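Local structure of transcriptional regulator, LRP/AsnC family (Neisseria meningitidis, 2P5V) at the interface of chains A and B. The protein regulates transcription in Neisseria meningitidis as a global regulator of the Lrp/AsnC family, and probably binds DNA in a sequence-specific manner through its winged helix-turn-helix domain. Residues are numbered along the deposited sequence; one frame, centred on the assembly and turned at random. Chains: chain A/B, Transcriptional regulator, LRP/AsnC family.

Contact 1: the interface of chains A and B. Residues chain A 19, 23, 56-59; chain B 19-20, 23, 56-60, 152.
Two copies of strand 54-61, one from each chain, run antiparallel and close on each other around A:Ala58 and B:Ala58, a two-fold pairing of the kind that joins Lrp/AsnC subunits into dimers. At the centre A:Ala58 N gives its hydrogen to B:Ala58 O at 2.9 Å, in the carbonyl plane, and the reverse bond is nearly as straight. Two residues along, B:Leu60 N meets A:Gln56 O almost along the C=O axis, 2.7 Å away.

Main-chain groups from the end of helix 10-21 and the turn after it bind the outer edges of the strand pair. A:Leu19 O accepts from B:Ala59 N at 2.8 Å, with the donor above the carbonyl plane. A:Gly23 N reaches B:Tyr57 O from still higher over that carbonyl, 68° out of its plane, and its CA lies against the backbone of B:Ala58.

Side chains fill in around this lattice. With CG anti to its carbonyl carbon (chi1 -57°), A:Tyr57 lays the CD1-CE1 side of its ring along B:Ala59, CE1 to CB 3.7 Å. A:Gln56, CG anti to the backbone N, runs extended alongside B:Leu60 and points the same way. Farther out, B:Thr152 carries OG1 in the crowded position between backbone N and carbonyl carbon (chi1 55°), where it meets two waters. One of them binds A:Gln56 OE1; the other lies 2.6 Å from A:Ala59 O.

Contact 2: the interface of chains A and B. Residues chain A 71, 73, 113, 143-150; chain B 101-104, 113.
The Lrp/AsnC ligand-binding domain, which characteristically carries the dimer and higher-order contacts of this family, here joins an edge of one chain to strand 98-104 of the other. The end of strand 136-144 and strand 146-150 of chain A pair antiparallel with it. From the break between them A:Leu145 N donates to B:Ala103 O at 2.9 Å, and B:Ala103 N returns a bond nearly along the C=O axis of A:Lys146. Farther along, B:Cys101 O is gripped by two amides: A:Ile148 N comes from above the carbonyl plane, whereas A:Lys149 N lies in that plane on a lone pair, 3.3 Å away.

From this ladder B:Phe102 projects into chain A, which hides 111 Å² of its surface. Its CB lies near A:Val144 CG2 and the carbonyl oxygen of A:Lys146. CG, turned anti to the carbonyl carbon (chi1 -58°), stays beside the same valine methyl, and CD1 packs against both valine methyls, 3.6 Å from CG2. On that same side of the ring the edge of A:Phe73 comes in at about a right angle, its CZ above the rim at CD2, 3.7 Å away, so that CE2 lies in the A:Phe73 ring plane. CE1 is met on this face by A:Gln71 OE1 and on the opposite face by the CG methylene of A:Glu147, whose extended chain runs alongside. The tip, B:Phe102 CZ, lies 3.8 Å from A:Gln71 NE2; the amide plane is turned 79° from the ring.

B:Leu104 brings CD2 against A:Phe73 CD2, across the phenylalanine side chain. Beyond the aromatic pair, A:Gln113 and B:Gln113 approach tip to tip with crossed amides and different first torsions, so the two-fold is inexact here. Their OE1 atoms face each other at 3.2 Å without a direct bond. A water links the amides, 2.9 Å from A:Gln113 NE2 and in contact with B:Gln113 OE1.

Contact 1: the interface of chains A and B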
loop_
_atom_site.group_PDB
_atom_site.type_symbol
_atom_site.label_atom_id
_atom_site.label_comp_id
_atom_site.label_asym_id
_atom_site.label_seq_id
_atom_site.Cartn_x
_atom_site.Cartn_y
_atom_site.Cartn_z
ATOM N N LEU A 19 10.854 -37.715 -19.588
ATOM C CA LEU A 19 12.139 -37.218 -19.042
ATOM C C LEU A 19 12.014 -36.081 -18.027
ATOM O O LEU A 19 12.833 -35.972 -17.118
ATOM C CB LEU A 19 13.083 -36.791 -20.170
ATOM C CG LEU A 19 13.597 -37.944 -21.042
ATOM C CD1 LEU A 19 14.161 -37.387 -22.307
ATOM C CD2 LEU A 19 14.622 -38.820 -20.307
ATOM N N GLY A 23 14.507 -37.938 -15.309
ATOM C CA GLY A 23 15.646 -37.426 -16.069
ATOM C C GLY A 23 16.812 -38.363 -16.296
ATOM O O GLY A 23 17.666 -38.085 -17.137
ATOM N N GLN A 56 18.663 -28.790 -19.849
ATOM C CA GLN A 56 19.464 -29.368 -18.760
ATOM C C GLN A 56 18.831 -30.615 -18.139
ATOM O O GLN A 56 17.622 -30.746 -18.096
ATOM C CB GLN A 56 19.663 -28.333 -17.643
ATOM C CG GLN A 56 20.853 -28.612 -16.741
ATOM C CD GLN A 56 20.818 -27.795 -15.468
ATOM O OE1 GLN A 56 20.434 -26.623 -15.478
ATOM N NE2 GLN A 56 21.210 -28.411 -14.361
ATOM N N TYR A 57 19.675 -31.529 -17.668
ATOM C CA TYR A 57 19.258 -32.583 -16.753
ATOM C C TYR A 57 19.812 -32.250 -15.369
ATOM O O TYR A 57 20.994 -31.901 -15.220
ATOM C CB TYR A 57 19.768 -33.950 -17.221
ATOM C CG TYR A 57 19.306 -34.291 -18.615
ATOM C CD1 TYR A 57 18.029 -34.834 -18.838
ATOM C CD2 TYR A 57 20.117 -34.027 -19.716
ATOM C CE1 TYR A 57 17.595 -35.138 -20.130
ATOM C CE2 TYR A 57 19.698 -34.305 -21.000
ATOM C CZ TYR A 57 18.445 -34.870 -21.205
ATOM O OH TYR A 57 18.051 -35.159 -22.476
ATOM N N ALA A 58 18.950 -32.353 -14.366
ATOM C CA ALA A 58 19.308 -32.001 -12.998
ATOM C C ALA A 58 18.846 -33.050 -11.993
ATOM O O ALA A 58 17.689 -33.488 -12.023
ATOM C CB ALA A 58 18.685 -30.673 -12.634
ATOM N N ALA A 59 19.749 -33.410 -11.089
ATOM C CA ALA A 59 19.366 -33.939 -9.790
ATOM C C ALA A 59 18.734 -32.807 -8.977
ATOM O O ALA A 59 19.293 -31.712 -8.856
ATOM C CB ALA A 59 20.563 -34.493 -9.057
ATOM N N LEU B 19 25.845 -33.642 -10.054
ATOM C CA LEU B 19 24.542 -34.155 -10.493
ATOM C C LEU B 19 23.450 -33.083 -10.556
ATOM O O LEU B 19 22.533 -33.180 -11.373
ATOM C CB LEU B 19 24.088 -35.311 -9.606
ATOM C CG LEU B 19 24.909 -36.588 -9.748
ATOM C CD1 LEU B 19 24.274 -37.633 -8.866
ATOM C CD2 LEU B 19 24.999 -37.084 -11.203
ATOM N N GLN B 20 23.544 -32.059 -9.717
ATOM C CA GLN B 20 22.589 -30.954 -9.803
ATOM C C GLN B 20 22.629 -30.244 -11.153
ATOM O O GLN B 20 21.590 -29.809 -11.659
ATOM C CB GLN B 20 22.790 -29.953 -8.684
ATOM C CG GLN B 20 22.141 -30.377 -7.384
ATOM C CD GLN B 20 22.114 -29.268 -6.356
ATOM O OE1 GLN B 20 21.057 -28.923 -5.846
ATOM N NE2 GLN B 20 23.279 -28.676 -6.075
ATOM N N GLY B 23 22.554 -34.027 -14.462
ATOM C CA GLY B 23 21.724 -35.045 -13.865
ATOM C C GLY B 23 21.802 -36.382 -14.540
ATOM O O GLY B 23 21.406 -37.388 -13.955
ATOM N N GLN B 56 14.734 -36.423 -6.856
ATOM C CA GLN B 56 14.339 -36.679 -8.229
ATOM C C GLN B 56 15.432 -36.306 -9.221
ATOM O O GLN B 56 16.265 -35.447 -8.960
ATOM C CB GLN B 56 13.085 -35.865 -8.565
ATOM C CG GLN B 56 12.241 -36.460 -9.675
ATOM C CD GLN B 56 11.278 -35.459 -10.264
ATOM O OE1 GLN B 56 10.941 -35.524 -11.448
ATOM N NE2 GLN B 56 10.845 -34.504 -9.447
ATOM N N TYR B 57 15.403 -36.968 -10.368
ATOM C CA TYR B 57 16.108 -36.518 -11.562
ATOM C C TYR B 57 15.075 -36.039 -12.578
ATOM O O TYR B 57 14.073 -36.712 -12.800
ATOM C CB TYR B 57 16.924 -37.659 -12.148
ATOM C CG TYR B 57 17.979 -38.180 -11.205
ATOM C CD1 TYR B 57 19.227 -37.575 -11.138
ATOM C CD2 TYR B 57 17.731 -39.279 -10.376
ATOM C CE1 TYR B 57 20.202 -38.035 -10.278
ATOM C CE2 TYR B 57 18.704 -39.753 -9.508
ATOM C CZ TYR B 57 19.944 -39.125 -9.469
ATOM O OH TYR B 57 20.932 -39.567 -8.626
ATOM N N ALA B 58 15.336 -34.882 -13.186
ATOM C CA ALA B 58 14.408 -34.247 -14.133
ATOM C C ALA B 58 15.143 -33.602 -15.317
ATOM O O ALA B 58 16.169 -32.921 -15.146
ATOM C CB ALA B 58 13.547 -33.185 -13.412
ATOM N N ALA B 59 14.604 -33.832 -16.514
ATOM C CA ALA B 59 14.910 -33.010 -17.681
ATOM C C ALA B 59 14.235 -31.641 -17.490
ATOM O O ALA B 59 13.056 -31.567 -17.137
ATOM C CB ALA B 59 14.409 -33.683 -18.953
ATOM N N LEU B 60 14.995 -30.567 -17.674
ATOM C CA LEU B 60 14.456 -29.207 -17.563
ATOM C C LEU B 60 14.318 -28.649 -18.967
ATOM O O LEU B 60 15.237 -28.744 -19.779
ATOM C CB LEU B 60 15.369 -28.319 -16.708
ATOM C CG LEU B 60 15.691 -28.811 -15.281
ATOM C CD1 LEU B 60 16.611 -27.815 -14.555
ATOM C CD2 LEU B 60 14.416 -29.015 -14.470
ATOM N N THR B 152 18.046 -24.709 -10.488
ATOM C CA THR B 152 17.480 -25.605 -9.484
ATOM C C THR B 152 18.552 -26.079 -8.471
ATOM O O THR B 152 18.228 -26.698 -7.461
ATOM C CB THR B 152 16.796 -26.817 -10.158
ATOM O OG1 THR B 152 17.716 -27.479 -11.034
ATOM C CG2 THR B 152 15.592 -26.351 -10.960
HETATM O O HOH W 1 19.350 -29.269 -9.686
HETATM O O HOH W 2 18.743 -25.691 -13.410
#

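Contact 2: the interface of chains A and B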
loop_
_atom_site.group_PDB
_atom_site.type_symbol
_atom_site.label_atom_id
_atom_site.label_comp_id
_atom_site.label_asym_id
_atom_site.label_seq_id
_atom_site.Cartn_x
_atom_site.Cartn_y
_atom_site.Cartn_z
ATOM N N GLN A 71 13.535 -20.714 3.102
ATOM C CA GLN A 71 13.330 -20.291 1.728
ATOM C C GLN A 71 12.676 -18.897 1.697
ATOM O O GLN A 71 11.634 -18.656 2.304
ATOM C CB GLN A 71 12.495 -21.323 0.965
ATOM C CG GLN A 71 12.467 -21.086 -0.536
ATOM C CD GLN A 71 11.601 -22.087 -1.302
ATOM O OE1 GLN A 71 11.086 -23.056 -0.744
ATOM N NE2 GLN A 71 11.449 -21.850 -2.591
ATOM N N PHE A 73 11.532 -15.310 -0.534
ATOM C CA PHE A 73 11.194 -14.557 -1.721
ATOM C C PHE A 73 11.553 -13.117 -1.412
ATOM O O PHE A 73 11.028 -12.527 -0.475
ATOM C CB PHE A 73 9.719 -14.747 -2.057
ATOM C CG PHE A 73 9.424 -16.099 -2.645
ATOM C CD1 PHE A 73 9.511 -16.301 -4.015
ATOM C CD2 PHE A 73 9.113 -17.177 -1.828
ATOM C CE1 PHE A 73 9.267 -17.562 -4.573
ATOM C CE2 PHE A 73 8.865 -18.439 -2.375
ATOM C CZ PHE A 73 8.946 -18.626 -3.755
ATOM N N GLN A 113 14.467 -15.741 -5.497
ATOM C CA GLN A 113 14.143 -16.926 -4.730
ATOM C C GLN A 113 15.465 -17.476 -4.236
ATOM O O GLN A 113 16.362 -17.761 -5.032
ATOM C CB GLN A 113 13.390 -17.952 -5.580
ATOM C CG GLN A 113 12.898 -19.152 -4.782
ATOM C CD GLN A 113 11.881 -20.021 -5.541
ATOM O OE1 GLN A 113 11.090 -19.527 -6.354
ATOM N NE2 GLN A 113 11.897 -21.322 -5.260
ATOM N N PHE A 143 8.784 -15.363 3.451
ATOM C CA PHE A 143 9.364 -16.686 3.649
ATOM C C PHE A 143 8.294 -17.755 3.528
ATOM O O PHE A 143 7.124 -17.512 3.805
ATOM C CB PHE A 143 10.090 -16.740 5.006
ATOM C CG PHE A 143 11.083 -15.617 5.187
ATOM C CD1 PHE A 143 12.394 -15.753 4.753
ATOM C CD2 PHE A 143 10.689 -14.415 5.750
ATOM C CE1 PHE A 143 13.300 -14.714 4.889
ATOM C CE2 PHE A 143 11.587 -13.382 5.896
ATOM C CZ PHE A 143 12.901 -13.534 5.459
ATOM N N VAL A 144 8.720 -18.932 3.086
ATOM C CA VAL A 144 7.842 -20.086 2.931
ATOM C C VAL A 144 7.433 -20.691 4.287
ATOM O O VAL A 144 8.274 -21.144 5.067
ATOM C CB VAL A 144 8.505 -21.172 2.042
ATOM C CG1 VAL A 144 7.701 -22.485 2.061
ATOM C CG2 VAL A 144 8.665 -20.660 0.620
ATOM N N LEU A 145 6.126 -20.687 4.535
ATOM C CA LEU A 145 5.518 -21.376 5.664
ATOM C C LEU A 145 5.198 -22.823 5.326
ATOM O O LEU A 145 5.251 -23.692 6.192
ATOM C CB LEU A 145 4.220 -20.682 6.059
ATOM C CG LEU A 145 4.340 -19.284 6.647
ATOM C CD1 LEU A 145 2.951 -18.798 7.010
ATOM C CD2 LEU A 145 5.266 -19.274 7.863
ATOM N N LYS A 146 4.838 -23.073 4.072
ATOM C CA LYS A 146 4.497 -24.417 3.619
ATOM C C LYS A 146 4.576 -24.498 2.100
ATOM O O LYS A 146 4.098 -23.605 1.407
ATOM C CB LYS A 146 3.093 -24.775 4.072
ATOM C CG LYS A 146 2.746 -26.244 3.954
ATOM C CD LYS A 146 1.297 -26.465 4.311
ATOM C CE LYS A 146 0.906 -27.932 4.207
ATOM N NZ LYS A 146 -0.555 -28.115 4.458
ATOM N N GLU A 147 5.193 -25.567 1.597
ATOM C CA GLU A 147 5.236 -25.844 0.170
ATOM C C GLU A 147 4.044 -26.700 -0.178
ATOM O O GLU A 147 3.937 -27.826 0.281
ATOM C CB GLU A 147 6.507 -26.591 -0.207
ATOM C CG GLU A 147 6.564 -27.001 -1.667
ATOM C CD GLU A 147 7.800 -27.812 -1.974
ATOM O OE1 GLU A 147 8.915 -27.245 -1.882
ATOM O OE2 GLU A 147 7.653 -29.011 -2.303
ATOM N N ILE A 148 3.157 -26.156 -1.002
ATOM C CA ILE A 148 1.970 -26.872 -1.446
ATOM C C ILE A 148 2.275 -27.716 -2.691
ATOM O O ILE A 148 1.824 -28.860 -2.802
ATOM C CB ILE A 148 0.821 -25.875 -1.707
ATOM C CG1 ILE A 148 0.230 -25.413 -0.364
ATOM C CG2 ILE A 148 -0.261 -26.487 -2.581
ATOM C CD1 ILE A 148 1.250 -24.730 0.556
ATOM N N LYS A 149 3.064 -27.157 -3.601
ATOM C CA LYS A 149 3.416 -27.822 -4.859
ATOM C C LYS A 149 4.758 -27.290 -5.305
ATOM O O LYS A 149 5.034 -26.123 -5.109
ATOM C CB LYS A 149 2.348 -27.506 -5.896
ATOM C CG LYS A 149 2.425 -28.302 -7.173
ATOM C CD LYS A 149 1.306 -27.879 -8.124
ATOM C CE LYS A 149 1.214 -28.792 -9.346
ATOM N NZ LYS A 149 0.198 -28.307 -10.321
ATOM N N HIS A 150 5.609 -28.146 -5.868
ATOM C CA HIS A 150 6.857 -27.683 -6.465
ATOM C C HIS A 150 7.331 -28.721 -7.457
ATOM O O HIS A 150 7.840 -29.766 -7.071
ATOM C CB HIS A 150 7.916 -27.426 -5.394
ATOM C CG HIS A 150 9.245 -27.006 -5.940
ATOM N ND1 HIS A 150 9.377 -26.083 -6.954
ATOM C CD2 HIS A 150 10.501 -27.365 -5.594
ATOM C CE1 HIS A 150 10.656 -25.913 -7.229
ATOM N NE2 HIS A 150 11.361 -26.670 -6.409
ATOM N N CYS B 101 3.654 -23.586 -5.637
ATOM C CA CYS B 101 2.689 -22.896 -4.794
ATOM C C CYS B 101 3.224 -22.943 -3.376
ATOM O O CYS B 101 3.537 -24.024 -2.872
ATOM C CB CYS B 101 1.332 -23.602 -4.855
ATOM S SG CYS B 101 0.070 -22.807 -3.830
ATOM N N PHE B 102 3.361 -21.775 -2.757
ATOM C CA PHE B 102 3.895 -21.655 -1.415
ATOM C C PHE B 102 3.013 -20.734 -0.595
ATOM O O PHE B 102 2.677 -19.645 -1.033
ATOM C CB PHE B 102 5.306 -21.066 -1.423
ATOM C CG PHE B 102 6.296 -21.848 -2.240
ATOM C CD1 PHE B 102 6.979 -22.924 -1.690
ATOM C CD2 PHE B 102 6.572 -21.490 -3.542
ATOM C CE1 PHE B 102 7.903 -23.642 -2.439
ATOM C CE2 PHE B 102 7.496 -22.207 -4.298
ATOM C CZ PHE B 102 8.164 -23.276 -3.743
ATOM N N ALA B 103 2.629 -21.196 0.589
ATOM C CA ALA B 103 2.040 -20.341 1.596
ATOM C C ALA B 103 3.187 -19.516 2.148
ATOM O O ALA B 103 4.236 -20.079 2.466
ATOM C CB ALA B 103 1.393 -21.173 2.673
ATOM N N LEU B 104 3.013 -18.193 2.183
ATOM C CA LEU B 104 4.078 -17.249 2.589
ATOM C C LEU B 104 3.705 -16.471 3.847
ATOM O O LEU B 104 2.531 -16.410 4.224
ATOM C CB LEU B 104 4.415 -16.247 1.456
ATOM C CG LEU B 104 4.979 -16.801 0.142
ATOM C CD1 LEU B 104 5.338 -15.690 -0.807
ATOM C CD2 LEU B 104 6.182 -17.688 0.368
ATOM N N GLN B 113 3.508 -19.931 -9.098
ATOM C CA GLN B 113 4.324 -19.728 -10.277
ATOM C C GLN B 113 3.766 -20.623 -11.352
ATOM O O GLN B 113 3.720 -21.839 -11.155
ATOM C CB GLN B 113 5.772 -20.094 -10.002
ATOM C CG GLN B 113 6.463 -19.084 -9.155
ATOM C CD GLN B 113 7.882 -19.488 -8.821
ATOM O OE1 GLN B 113 8.181 -19.862 -7.678
ATOM N NE2 GLN B 113 8.771 -19.421 -9.819
HETATM O O HOH W 3 10.058 -22.388 -7.172
#

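The C-alpha centres of contact 1 and contact 2 are about 21 Å apart, and both belong to one two-fold symmetric interface between the same two chains. They share no residue, but B:Thr152, at the margin of contact 1, lies two positions beyond the end of the strand 146-150 whose chain A copy pairs in contact 2. Contact 1 joins the chains through the first helix of the winged helix-turn-helix region and strand 54-61, and contact 2 joins them through the ligand-binding domains. Clasping the dimer at both levels should restrict how the DNA-binding parts move against the core; eight such chains form the deposited assembly.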